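PDB 5HOS: cellulase from Xanthomonas axonopodis pv. citri, which probably hydrolyses internal beta-1,4-glucosidic bonds in cellulose and related glucans, as an endoglucanase of glycoside hydrolase family 5. Local coordinates for residues Gly46-Asn49 against Arg53-Ala56; Leu73-Glu78 against Ala94-Ala99; Arg79-Pro82 against Glu87-Pro90; Pro82-Glu87 against Ile132-Asp137; Val112-Tyr117 against Arg140-Ala145. All coordinates share one frame; numbering follows the deposited sequence.

Contact 1: Gly46-Asn49 against Arg53-Ala56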
# COMPACT_ATOMS: atom_id res chain seq x y z
N GLY A 46 15.02 16.78 -2.30
CA GLY A 46 15.19 16.51 -0.89
C GLY A 46 16.54 15.84 -0.67
O GLY A 46 17.17 15.38 -1.62
N VAL A 47 16.96 15.77 0.58
CA VAL A 47 18.28 15.25 0.94
C VAL A 47 18.12 14.02 1.83
O VAL A 47 17.45 14.08 2.86
CB VAL A 47 19.10 16.34 1.67
CG1 VAL A 47 20.38 15.75 2.27
CG2 VAL A 47 19.44 17.47 0.71
N LEU A 48 18.75 12.91 1.42
CA LEU A 48 18.69 11.66 2.16
C LEU A 48 19.24 11.84 3.57
O LEU A 48 20.29 12.45 3.75
CB LEU A 48 19.47 10.57 1.42
CG LEU A 48 19.53 9.17 2.03
CD1 LEU A 48 18.16 8.50 2.04
CD2 LEU A 48 20.54 8.32 1.26
N ASN A 49 18.51 11.30 4.55
CA ASN A 49 18.85 11.38 5.98
C ASN A 49 18.65 12.73 6.65
O ASN A 49 19.03 12.89 7.81
CB ASN A 49 20.25 10.81 6.26
CG ASN A 49 20.36 9.35 5.90
OD1 ASN A 49 19.43 8.58 6.14
ND2 ASN A 49 21.49 8.96 5.32
N ARG A 53 14.24 9.25 4.68
CA ARG A 53 15.13 8.13 5.01
C ARG A 53 14.59 6.84 4.40
O ARG A 53 13.39 6.73 4.13
CB ARG A 53 15.22 7.94 6.53
CG ARG A 53 13.88 7.60 7.19
CD ARG A 53 14.00 7.23 8.66
NE ARG A 53 14.58 5.90 8.88
CZ ARG A 53 15.85 5.64 9.21
NH1 ARG A 53 16.76 6.62 9.36
NH2 ARG A 53 16.24 4.38 9.40
N TYR A 54 15.48 5.87 4.22
CA TYR A 54 15.10 4.49 3.96
C TYR A 54 15.35 3.67 5.23
O TYR A 54 16.13 4.08 6.09
CB TYR A 54 15.85 3.92 2.75
CG TYR A 54 15.21 4.30 1.43
CD1 TYR A 54 15.26 5.60 0.95
CD2 TYR A 54 14.53 3.34 0.66
CE1 TYR A 54 14.65 5.96 -0.25
CE2 TYR A 54 13.93 3.69 -0.54
CZ TYR A 54 13.99 4.99 -0.99
OH TYR A 54 13.40 5.33 -2.18
N PRO A 55 14.68 2.52 5.37
CA PRO A 55 14.86 1.73 6.59
C PRO A 55 16.25 1.09 6.73
O PRO A 55 16.86 0.71 5.73
CB PRO A 55 13.79 0.63 6.47
CG PRO A 55 12.87 1.07 5.39
CD PRO A 55 13.71 1.88 4.46
N ALA A 56 16.76 1.01 7.96
CA ALA A 56 17.96 0.22 8.25
C ALA A 56 17.66 -1.26 8.05
O ALA A 56 16.52 -1.67 8.16
CB ALA A 56 18.43 0.47 9.68
O HOH W 1 18.20 6.33 5.10
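The backbone of this loop turns back so that N49 and R53 face each other with their CA atoms 5.0 Å apart; N49 takes a left-handed conformation with positive phi, while R53 and Y54 are extended. L48 makes the apolar part of the contact. A first torsion of -180° swings its CG straight away from its own peptide N and carries the branch across, until CD1 of L48 lies 4.2 Å from CD1 of Y54. The methyl comes up at the edge of the phenol ring, near its plane, and does not lie over a face. CD1 of L48 also rests 4.3 Å from CA of R53, so it sits in the corner between the backbone of one residue and the ring of the next. All of this belongs to the long excursion between strand 29-34 and helix 57-65, the first beta-alpha link of the (beta/alpha)8 barrel. The helix 90-105 lies beside it: L95 touches both L48 and Y54, and Y54 OH is hydrogen-bonded to Q92 OE1. The polar half runs through N49. Water 1 donates to N49 OD1 at 2.8 Å and accepts from the backbone N of Y54 at 2.9 Å, so an amide oxygen and a peptide N-H are joined without touching directly. Close by, OD1 of N49 passes 4.3 Å from CB of R53. NH2 of R53 forms a salt bridge with E59, and the guanidinium group meets W309 in a cation-pi contact.

Contact 2: Leu73-Glu78 against Ala94-Ala99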
# COMPACT_ATOMS: atom_id res chain seq x y z
N LEU A 73 6.64 -0.22 1.13
CA LEU A 73 7.63 0.84 1.12
C LEU A 73 7.16 2.03 0.28
O LEU A 73 7.29 2.01 -0.95
CB LEU A 73 8.95 0.29 0.59
CG LEU A 73 10.15 1.23 0.61
CD1 LEU A 73 10.65 1.39 2.04
CD2 LEU A 73 11.24 0.72 -0.31
N PRO A 74 6.60 3.06 0.93
CA PRO A 74 6.26 4.28 0.23
C PRO A 74 7.49 5.00 -0.30
O PRO A 74 8.46 5.19 0.45
CB PRO A 74 5.59 5.13 1.30
CG PRO A 74 5.07 4.18 2.29
CD PRO A 74 6.13 3.11 2.33
N ILE A 75 7.45 5.36 -1.59
CA ILE A 75 8.47 6.18 -2.23
C ILE A 75 7.77 7.30 -2.98
O ILE A 75 6.59 7.17 -3.31
CB ILE A 75 9.39 5.37 -3.17
CG1 ILE A 75 8.63 4.77 -4.38
CG2 ILE A 75 10.06 4.25 -2.39
CD1 ILE A 75 8.62 5.63 -5.62
N LEU A 76 8.49 8.40 -3.21
CA LEU A 76 7.96 9.53 -3.96
C LEU A 76 8.33 9.43 -5.42
O LEU A 76 9.52 9.37 -5.74
CB LEU A 76 8.51 10.86 -3.45
CG LEU A 76 7.76 11.69 -2.42
CD1 LEU A 76 8.35 13.09 -2.44
CD2 LEU A 76 6.27 11.74 -2.65
N TRP A 77 7.33 9.47 -6.29
CA TRP A 77 7.55 9.43 -7.75
C TRP A 77 8.65 10.42 -8.17
O TRP A 77 9.57 10.05 -8.89
CB TRP A 77 6.23 9.77 -8.47
CG TRP A 77 6.21 9.57 -9.97
CD1 TRP A 77 7.27 9.33 -10.81
CD2 TRP A 77 5.06 9.67 -10.81
NE1 TRP A 77 6.84 9.24 -12.11
CE2 TRP A 77 5.49 9.45 -12.14
CE3 TRP A 77 3.71 9.91 -10.57
CZ2 TRP A 77 4.61 9.46 -13.23
CZ3 TRP A 77 2.82 9.93 -11.67
CH2 TRP A 77 3.28 9.71 -12.97
N GLU A 78 8.57 11.65 -7.68
CA GLU A 78 9.47 12.71 -8.12
C GLU A 78 10.91 12.50 -7.67
O GLU A 78 11.84 13.00 -8.33
CB GLU A 78 8.97 14.07 -7.63
CG GLU A 78 7.62 14.45 -8.22
CD GLU A 78 6.42 13.99 -7.41
OE1 GLU A 78 6.56 13.21 -6.44
OE2 GLU A 78 5.30 14.42 -7.76
N ALA A 94 18.92 2.73 -6.52
CA ALA A 94 19.82 1.93 -5.67
C ALA A 94 19.30 1.82 -4.23
O ALA A 94 19.43 0.78 -3.62
CB ALA A 94 21.23 2.49 -5.69
N LEU A 95 18.70 2.89 -3.69
CA LEU A 95 18.07 2.81 -2.37
C LEU A 95 16.95 1.78 -2.33
O LEU A 95 16.86 1.02 -1.38
CB LEU A 95 17.55 4.16 -1.89
CG LEU A 95 18.67 5.10 -1.44
CD1 LEU A 95 18.22 6.55 -1.49
CD2 LEU A 95 19.17 4.72 -0.06
N ILE A 96 16.12 1.75 -3.36
CA ILE A 96 15.03 0.77 -3.44
C ILE A 96 15.63 -0.63 -3.60
O ILE A 96 15.17 -1.56 -2.96
CB ILE A 96 14.01 1.10 -4.55
CG1 ILE A 96 13.33 2.44 -4.25
CG2 ILE A 96 12.95 0.01 -4.67
CD1 ILE A 96 12.58 3.04 -5.43
N ARG A 97 16.66 -0.78 -4.43
CA ARG A 97 17.35 -2.08 -4.55
C ARG A 97 17.91 -2.57 -3.22
O ARG A 97 17.87 -3.76 -2.93
CB ARG A 97 18.47 -2.03 -5.59
CG ARG A 97 18.01 -2.01 -7.03
CD ARG A 97 19.19 -2.30 -7.94
NE ARG A 97 18.91 -1.95 -9.32
CZ ARG A 97 18.12 -2.64 -10.15
NH1 ARG A 97 17.49 -3.74 -9.75
NH2 ARG A 97 17.95 -2.21 -11.39
N GLN A 98 18.44 -1.65 -2.42
CA GLN A 98 18.95 -2.00 -1.09
C GLN A 98 17.81 -2.43 -0.16
O GLN A 98 17.99 -3.36 0.64
CB GLN A 98 19.68 -0.82 -0.45
CG GLN A 98 20.51 -1.21 0.77
CD GLN A 98 21.68 -2.14 0.43
OE1 GLN A 98 22.41 -1.91 -0.53
NE2 GLN A 98 21.86 -3.19 1.22
N ALA A 99 16.68 -1.73 -0.22
CA ALA A 99 15.50 -2.09 0.56
C ALA A 99 15.03 -3.49 0.22
O ALA A 99 14.77 -4.29 1.11
CB ALA A 99 14.37 -1.08 0.35
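I96 and A99, the two helix residues that meet I75 and L73, ride on a regular helical turn whose shortest backbone bond, Q98 N to A94 O, measures 2.9 Å; the next one, A99 N to L95 O, is 3.0 Å. Nothing polar crosses between the segments, and the contact is made by aliphatic branches alone. L73 reaches out (chi1 -175°), and its CD2 methyl presses on CB of A99 at 3.7 Å. The small alanine lets the leucine come close to the helix surface. Two residues further along the strand, I75 and I96 meet with their side chains crossing at about a right angle. Here the branch methyl CG2 of I75 faces the far end of I96, with CD1 at 4.1 Å and CG1 only slightly further off. Between these two residues P74 turns to the other side of the strand, the alternation expected of a beta strand with one face toward the helix. Neighbours complete the buried layer: Y54 and L80 each touch both isoleucines, V112 touches I96, and V110 touches L73. Beyond the strand, the carboxylate of E78 is held by N116 ND2 and by the backbone N of Y121, and W77 NE1 binds Q81 OE1. Strand 70-75, helix 90-105 and the parallel strand 109-114 form a right-handed beta-alpha-beta crossover, with the helix packed on the outward face of the strand; repeated round the closed sheet of eight parallel strands, such crossovers build the (beta/alpha)8 barrel of family 5 glycosidases.

Contact 3: Arg79-Pro82 against Glu87-Pro90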
# COMPACT_ATOMS: atom_id res chain seq x y z
N ARG A 79 11.11 11.79 -6.57
CA ARG A 79 12.46 11.41 -6.13
C ARG A 79 13.03 10.28 -6.99
O ARG A 79 14.21 10.27 -7.30
CB ARG A 79 12.45 11.02 -4.66
CG ARG A 79 12.09 12.18 -3.75
CD ARG A 79 12.31 11.88 -2.29
NE ARG A 79 12.16 13.11 -1.51
CZ ARG A 79 11.42 13.28 -0.41
NH1 ARG A 79 10.76 12.27 0.17
NH2 ARG A 79 11.39 14.49 0.15
N LEU A 80 12.18 9.32 -7.35
CA LEU A 80 12.61 8.21 -8.20
C LEU A 80 12.75 8.58 -9.68
O LEU A 80 13.64 8.06 -10.35
CB LEU A 80 11.67 7.02 -8.03
CG LEU A 80 12.03 5.76 -8.83
CD1 LEU A 80 13.41 5.23 -8.47
CD2 LEU A 80 10.98 4.70 -8.61
N GLN A 81 11.88 9.46 -10.18
CA GLN A 81 11.90 9.88 -11.58
C GLN A 81 11.66 11.38 -11.65
O GLN A 81 10.52 11.82 -11.80
CB GLN A 81 10.86 9.12 -12.40
CG GLN A 81 11.00 9.34 -13.90
CD GLN A 81 9.91 8.69 -14.70
OE1 GLN A 81 8.76 8.62 -14.26
NE2 GLN A 81 10.25 8.21 -15.90
N PRO A 82 12.74 12.18 -11.54
CA PRO A 82 12.59 13.64 -11.45
C PRO A 82 12.03 14.35 -12.69
O PRO A 82 11.54 15.48 -12.56
CB PRO A 82 14.03 14.11 -11.15
CG PRO A 82 14.68 12.94 -10.51
CD PRO A 82 14.12 11.75 -11.22
N GLU A 87 15.03 9.02 -17.21
CA GLU A 87 15.70 7.91 -16.55
C GLU A 87 15.37 7.95 -15.07
O GLU A 87 15.26 9.03 -14.49
CB GLU A 87 17.23 8.02 -16.69
CG GLU A 87 17.77 8.12 -18.11
CD GLU A 87 17.85 6.79 -18.83
OE1 GLU A 87 18.53 6.76 -19.88
OE2 GLU A 87 17.26 5.79 -18.37
N LEU A 88 15.26 6.78 -14.45
CA LEU A 88 15.11 6.72 -13.01
C LEU A 88 16.39 7.24 -12.35
O LEU A 88 17.48 6.98 -12.83
CB LEU A 88 14.81 5.30 -12.53
CG LEU A 88 13.60 4.61 -13.15
CD1 LEU A 88 13.38 3.26 -12.49
CD2 LEU A 88 12.36 5.47 -13.02
N ASP A 89 16.23 8.00 -11.28
CA ASP A 89 17.36 8.55 -10.56
C ASP A 89 18.25 7.41 -10.04
O ASP A 89 17.76 6.57 -9.28
CB ASP A 89 16.86 9.39 -9.38
CG ASP A 89 17.98 9.98 -8.58
OD1 ASP A 89 18.59 10.94 -9.04
OD2 ASP A 89 18.29 9.45 -7.50
N PRO A 90 19.54 7.36 -10.45
CA PRO A 90 20.40 6.25 -10.02
C PRO A 90 20.44 6.00 -8.50
O PRO A 90 20.31 4.85 -8.07
CB PRO A 90 21.78 6.65 -10.55
CG PRO A 90 21.47 7.44 -11.77
CD PRO A 90 20.23 8.22 -11.43
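L80 and D89 are brought together where the end of helix 77-80 meets the incoming loop, and the backbones run closest at Q81 and L88, with CA atoms 4.7 Å apart. The motif here is a helix N-cap: D89 occupies the position just before helix 90-105, and its OD2 binds the backbone N of Q92. The same residue is tied back to the earlier helix, since N of D89 donates to L80 O at 2.8 Å with an N-H...O angle of 163°. The donor is tilted 29° from the plane of that carbonyl. CA of L88 makes a CA-H...O contact with L80 O at 3.3 Å, so one carbonyl oxygen serves two successive residues. L88 folds its CD2 methyl between two partners, 4.2 Å from CG of L80 and 4.0 Å from CB of Q81. The glutamine chain is extended and passes L88 at a slant, carrying its amide on to G86 O and D137 OD2 through NE2. E87 turns away from the contact, and its OE2 forms a salt bridge with R141. The P82 ring crosses the D89 side chain at about a right angle, CD of P82 lying 4.1 Å from CB of D89. CB of D89 also lies 3.5 Å from O of R79.

Contact 4: Pro82-Glu87 against Ile132-Asp137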
# COMPACT_ATOMS: atom_id res chain seq x y z
N PRO A 82 12.74 12.18 -11.54
CA PRO A 82 12.59 13.64 -11.45
C PRO A 82 12.03 14.35 -12.69
O PRO A 82 11.54 15.48 -12.56
CB PRO A 82 14.03 14.11 -11.15
CG PRO A 82 14.68 12.94 -10.51
CD PRO A 82 14.12 11.75 -11.22
N ARG A 83 12.09 13.72 -13.86
CA ARG A 83 11.58 14.29 -15.10
C ARG A 83 10.66 13.32 -15.80
O ARG A 83 10.95 12.12 -15.86
CB ARG A 83 12.73 14.65 -16.04
CG ARG A 83 13.60 15.78 -15.51
CD ARG A 83 14.72 16.13 -16.47
NE ARG A 83 15.54 17.20 -15.91
CZ ARG A 83 15.27 18.51 -15.96
NH1 ARG A 83 14.18 18.98 -16.57
NH2 ARG A 83 16.11 19.37 -15.39
N ALA A 84 9.55 13.83 -16.34
CA ALA A 84 8.56 13.02 -17.06
C ALA A 84 9.24 12.29 -18.20
O ALA A 84 9.91 12.90 -19.03
CB ALA A 84 7.44 13.90 -17.60
N GLY A 85 9.09 10.96 -18.22
CA GLY A 85 9.65 10.15 -19.28
C GLY A 85 11.16 9.93 -19.20
O GLY A 85 11.74 9.30 -20.09
N GLY A 86 11.78 10.43 -18.13
CA GLY A 86 13.22 10.38 -17.98
C GLY A 86 13.71 9.12 -17.29
O GLY A 86 12.92 8.28 -16.83
N GLU A 87 15.03 9.02 -17.21
CA GLU A 87 15.70 7.91 -16.55
C GLU A 87 15.37 7.95 -15.07
O GLU A 87 15.26 9.03 -14.49
CB GLU A 87 17.23 8.02 -16.69
CG GLU A 87 17.77 8.12 -18.11
CD GLU A 87 17.85 6.79 -18.83
OE1 GLU A 87 18.53 6.76 -19.88
OE2 GLU A 87 17.26 5.79 -18.37
N ILE A 132 -1.44 9.94 -19.52
CA ILE A 132 -1.30 8.54 -19.07
C ILE A 132 0.09 7.99 -19.43
O ILE A 132 0.70 7.26 -18.64
CB ILE A 132 -2.42 7.63 -19.65
CG1 ILE A 132 -3.74 7.76 -18.87
CG2 ILE A 132 -2.05 6.15 -19.55
CD1 ILE A 132 -4.11 9.11 -18.31
N SER A 133 0.59 8.36 -20.61
CA SER A 133 1.92 7.98 -21.07
C SER A 133 3.02 8.26 -20.05
O SER A 133 3.96 7.49 -19.93
CB SER A 133 2.26 8.68 -22.40
OG SER A 133 2.34 10.09 -22.24
N THR A 134 2.91 9.36 -19.31
CA THR A 134 3.88 9.69 -18.28
C THR A 134 3.89 8.65 -17.14
O THR A 134 4.96 8.25 -16.66
CB THR A 134 3.63 11.11 -17.75
OG1 THR A 134 3.90 12.04 -18.80
CG2 THR A 134 4.52 11.43 -16.55
N PHE A 135 2.71 8.22 -16.73
CA PHE A 135 2.56 7.20 -15.71
C PHE A 135 3.04 5.84 -16.23
O PHE A 135 3.75 5.11 -15.52
CB PHE A 135 1.09 7.15 -15.25
CG PHE A 135 0.82 6.24 -14.08
CD1 PHE A 135 1.63 6.26 -12.93
CD2 PHE A 135 -0.28 5.40 -14.09
CE1 PHE A 135 1.36 5.44 -11.86
CE2 PHE A 135 -0.56 4.57 -13.01
CZ PHE A 135 0.26 4.59 -11.90
N ASN A 136 2.67 5.52 -17.47
CA ASN A 136 3.14 4.30 -18.12
C ASN A 136 4.66 4.18 -18.12
O ASN A 136 5.20 3.09 -17.88
CB ASN A 136 2.67 4.22 -19.58
CG ASN A 136 1.19 3.93 -19.73
OD1 ASN A 136 0.50 3.55 -18.78
ND2 ASN A 136 0.69 4.10 -20.95
N ASP A 137 5.35 5.28 -18.39
CA ASP A 137 6.81 5.25 -18.49
C ASP A 137 7.46 4.93 -17.14
O ASP A 137 8.42 4.18 -17.10
CB ASP A 137 7.37 6.55 -19.04
CG ASP A 137 8.84 6.47 -19.27
OD1 ASP A 137 9.25 5.79 -20.24
OD2 ASP A 137 9.60 7.03 -18.45
O HOH W 2 7.38 9.43 -16.49
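D137 and G85 come closest, with the carboxylate oxygen OD2 of D137 3.2 Å from CA of G85. Beside them A84 meets T134: CB of A84 lies 4.0 Å from CG2 of T134 and 4.2 Å from OG1 of T134, so both branches of the threonine approach the alanine methyl. No direct hydrogen bond joins the segments. Water 2 does the joining, accepting from G85 N at 2.9 Å and donating to T134 O at 2.7 Å, so a carbonyl of the helix is linked to a peptide N-H of the loop. That N-H belongs to a type II beta turn from R83 to G86, closed by the bond from G86 N to R83 O at 2.9 Å. G85 sits at the third position with positive phi (76°), a conformation that favours glycine. The turn belongs to the link between helices 77-80 and 90-105 of the barrel and leans on helix 132-145, near the protein surface. D137 in turn is placed by its neighbours. Its first torsion (chi1 -174°) directs the carboxylate at the turn, where OD2 takes a salt bridge from R141 NE; a positive charge so near probably favours the ionised form. OD1 forms a salt bridge with R140 NH2, but this pairing rests on one of two conformers modelled for that arginine and is less certain. R141 NH2 also binds G85 O.

Contact 5: Val112-Tyr117 against Arg140-Ala145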
# COMPACT_ATOMS: atom_id res chain seq x y z
N VAL A 112 6.62 -1.97 -3.55
CA VAL A 112 7.07 -0.64 -3.94
C VAL A 112 5.81 0.19 -4.16
O VAL A 112 5.08 -0.05 -5.12
CB VAL A 112 7.95 -0.65 -5.20
CG1 VAL A 112 8.35 0.78 -5.58
CG2 VAL A 112 9.18 -1.51 -4.98
N ASP A 113 5.57 1.15 -3.27
CA ASP A 113 4.34 1.97 -3.28
C ASP A 113 4.70 3.35 -3.79
O ASP A 113 5.34 4.13 -3.08
CB ASP A 113 3.73 2.00 -1.85
CG ASP A 113 2.94 3.29 -1.53
OD1 ASP A 113 2.30 3.88 -2.42
OD2 ASP A 113 2.97 3.70 -0.35
N VAL A 114 4.26 3.66 -5.00
CA VAL A 114 4.44 5.00 -5.56
C VAL A 114 3.39 5.85 -4.84
O VAL A 114 2.20 5.78 -5.15
CB VAL A 114 4.24 5.01 -7.09
CG1 VAL A 114 4.38 6.42 -7.65
CG2 VAL A 114 5.24 4.07 -7.76
N HIS A 115 3.86 6.65 -3.88
CA HIS A 115 3.01 7.23 -2.85
C HIS A 115 2.58 8.63 -3.22
O HIS A 115 2.91 9.60 -2.54
CB HIS A 115 3.73 7.19 -1.49
CG HIS A 115 2.82 7.30 -0.31
ND1 HIS A 115 2.24 6.20 0.29
CD2 HIS A 115 2.41 8.37 0.42
CE1 HIS A 115 1.51 6.58 1.32
NE2 HIS A 115 1.60 7.90 1.42
N ASN A 116 1.81 8.73 -4.31
CA ASN A 116 1.63 10.00 -5.02
C ASN A 116 0.22 10.54 -5.27
O ASN A 116 0.09 11.59 -5.88
CB ASN A 116 2.42 9.93 -6.33
CG ASN A 116 3.81 10.47 -6.16
OD1 ASN A 116 4.66 9.82 -5.54
ND2 ASN A 116 4.04 11.70 -6.63
N TYR A 117 -0.81 9.85 -4.79
CA TYR A 117 -2.18 10.36 -4.89
C TYR A 117 -2.58 10.70 -6.34
O TYR A 117 -3.37 11.61 -6.58
CB TYR A 117 -2.37 11.56 -3.94
CG TYR A 117 -1.93 11.26 -2.53
CD1 TYR A 117 -2.80 10.65 -1.63
CD2 TYR A 117 -0.63 11.54 -2.10
CE1 TYR A 117 -2.40 10.35 -0.34
CE2 TYR A 117 -0.22 11.23 -0.81
CZ TYR A 117 -1.11 10.65 0.07
OH TYR A 117 -0.71 10.34 1.35
N ARG A 140 6.88 1.15 -16.69
CA ARG A 140 7.74 0.41 -17.62
C ARG A 140 9.14 0.26 -17.04
O ARG A 140 9.69 -0.84 -16.98
CB ARG A 140 7.82 1.11 -18.99
CG ARG A 140 8.56 0.31 -20.05
CD ARG A 140 8.67 1.06 -21.37
NE ARG A 140 9.29 2.37 -21.21
CZ ARG A 140 10.60 2.61 -21.09
NH1 ARG A 140 11.50 1.62 -21.11
NH2 ARG A 140 11.02 3.86 -20.94
N ARG A 141 9.70 1.38 -16.59
CA ARG A 141 11.06 1.42 -16.04
C ARG A 141 11.19 0.65 -14.73
O ARG A 141 12.17 -0.04 -14.53
CB ARG A 141 11.53 2.86 -15.86
CG ARG A 141 11.70 3.60 -17.19
CD ARG A 141 12.08 5.05 -16.96
NE ARG A 141 12.17 5.84 -18.19
CZ ARG A 141 13.22 5.89 -19.01
NH1 ARG A 141 14.32 5.18 -18.79
NH2 ARG A 141 13.16 6.67 -20.09
N LEU A 142 10.20 0.77 -13.84
CA LEU A 142 10.22 0.00 -12.59
C LEU A 142 10.06 -1.48 -12.87
O LEU A 142 10.73 -2.29 -12.23
CB LEU A 142 9.13 0.44 -11.61
CG LEU A 142 9.51 1.55 -10.62
CD1 LEU A 142 8.26 2.00 -9.90
CD2 LEU A 142 10.56 1.07 -9.63
N ALA A 143 9.17 -1.82 -13.80
CA ALA A 143 8.96 -3.22 -14.15
C ALA A 143 10.24 -3.84 -14.69
O ALA A 143 10.57 -4.98 -14.33
CB ALA A 143 7.83 -3.37 -15.16
N ILE A 144 10.97 -3.11 -15.53
CA ILE A 144 12.24 -3.59 -16.08
C ILE A 144 13.27 -3.77 -14.95
O ILE A 144 13.93 -4.79 -14.89
CB ILE A 144 12.78 -2.67 -17.21
CG1 ILE A 144 11.87 -2.80 -18.45
CG2 ILE A 144 14.22 -3.02 -17.58
CD1 ILE A 144 12.00 -1.68 -19.46
N ALA A 145 13.38 -2.77 -14.07
CA ALA A 145 14.36 -2.81 -12.99
C ALA A 145 14.19 -3.99 -12.05
O ALA A 145 15.17 -4.53 -11.57
CB ALA A 145 14.34 -1.51 -12.19
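L142 points from helix 132-145 toward two strand valines, V112 and V114, an outer-layer contact of the (beta/alpha)8 barrel in which strand 109-114 is covered by the helix that follows it. The leucine's CD1 is the touching atom on the helix side. CD1 of L142 lies 4.2 Å from CG2 of V114 and 4.5 Å from CG1 of V112. The two valines have the same first torsion, CG1 anti to the backbone N (chi1 178° in each), yet they use different branches because the leucine end sits between them. Its other methyl, CD2, faces L80. L138 and W139, a turn earlier on the helix, complete the cover over V114. Between the valines D113 faces the opposite way, to the inside of the barrel, and with H115 it belongs to the strand's C-terminal end, where enzymes with this fold carry their active site. Nearby, N116 is held by W77 N at OD1 and by K119 O at ND2. H115 ND1 donates, near the plane of its ring, to the syn lone pair of D113 OD2 at 2.7 Å, with an N-H...O angle of 165°.

Contacts 2 and 5 are successive outer-layer packings of one barrel sheet, their centres 9 Å apart, and a probable hydrogen bond from H115 N to I75 O, 2.8 Å, links them. L80 continues the apolar layer from contact 2 through contact 3 to contact 5, with CD2 of L80 3.8 Å from CD2 of L142. Contact 1 adjoins contact 2, with Y54 OH packed 3.5 Å from CG2 of I75. Contacts 3 and 4 share P82 and E87, and R141 ties both to the helix of contact 5, NH1 of R141 lying 3.0 Å from E87 OE2. In this fold the active site is expected at the C-terminal strand ends; the D113-H115 pair of contact 5 lies near that end.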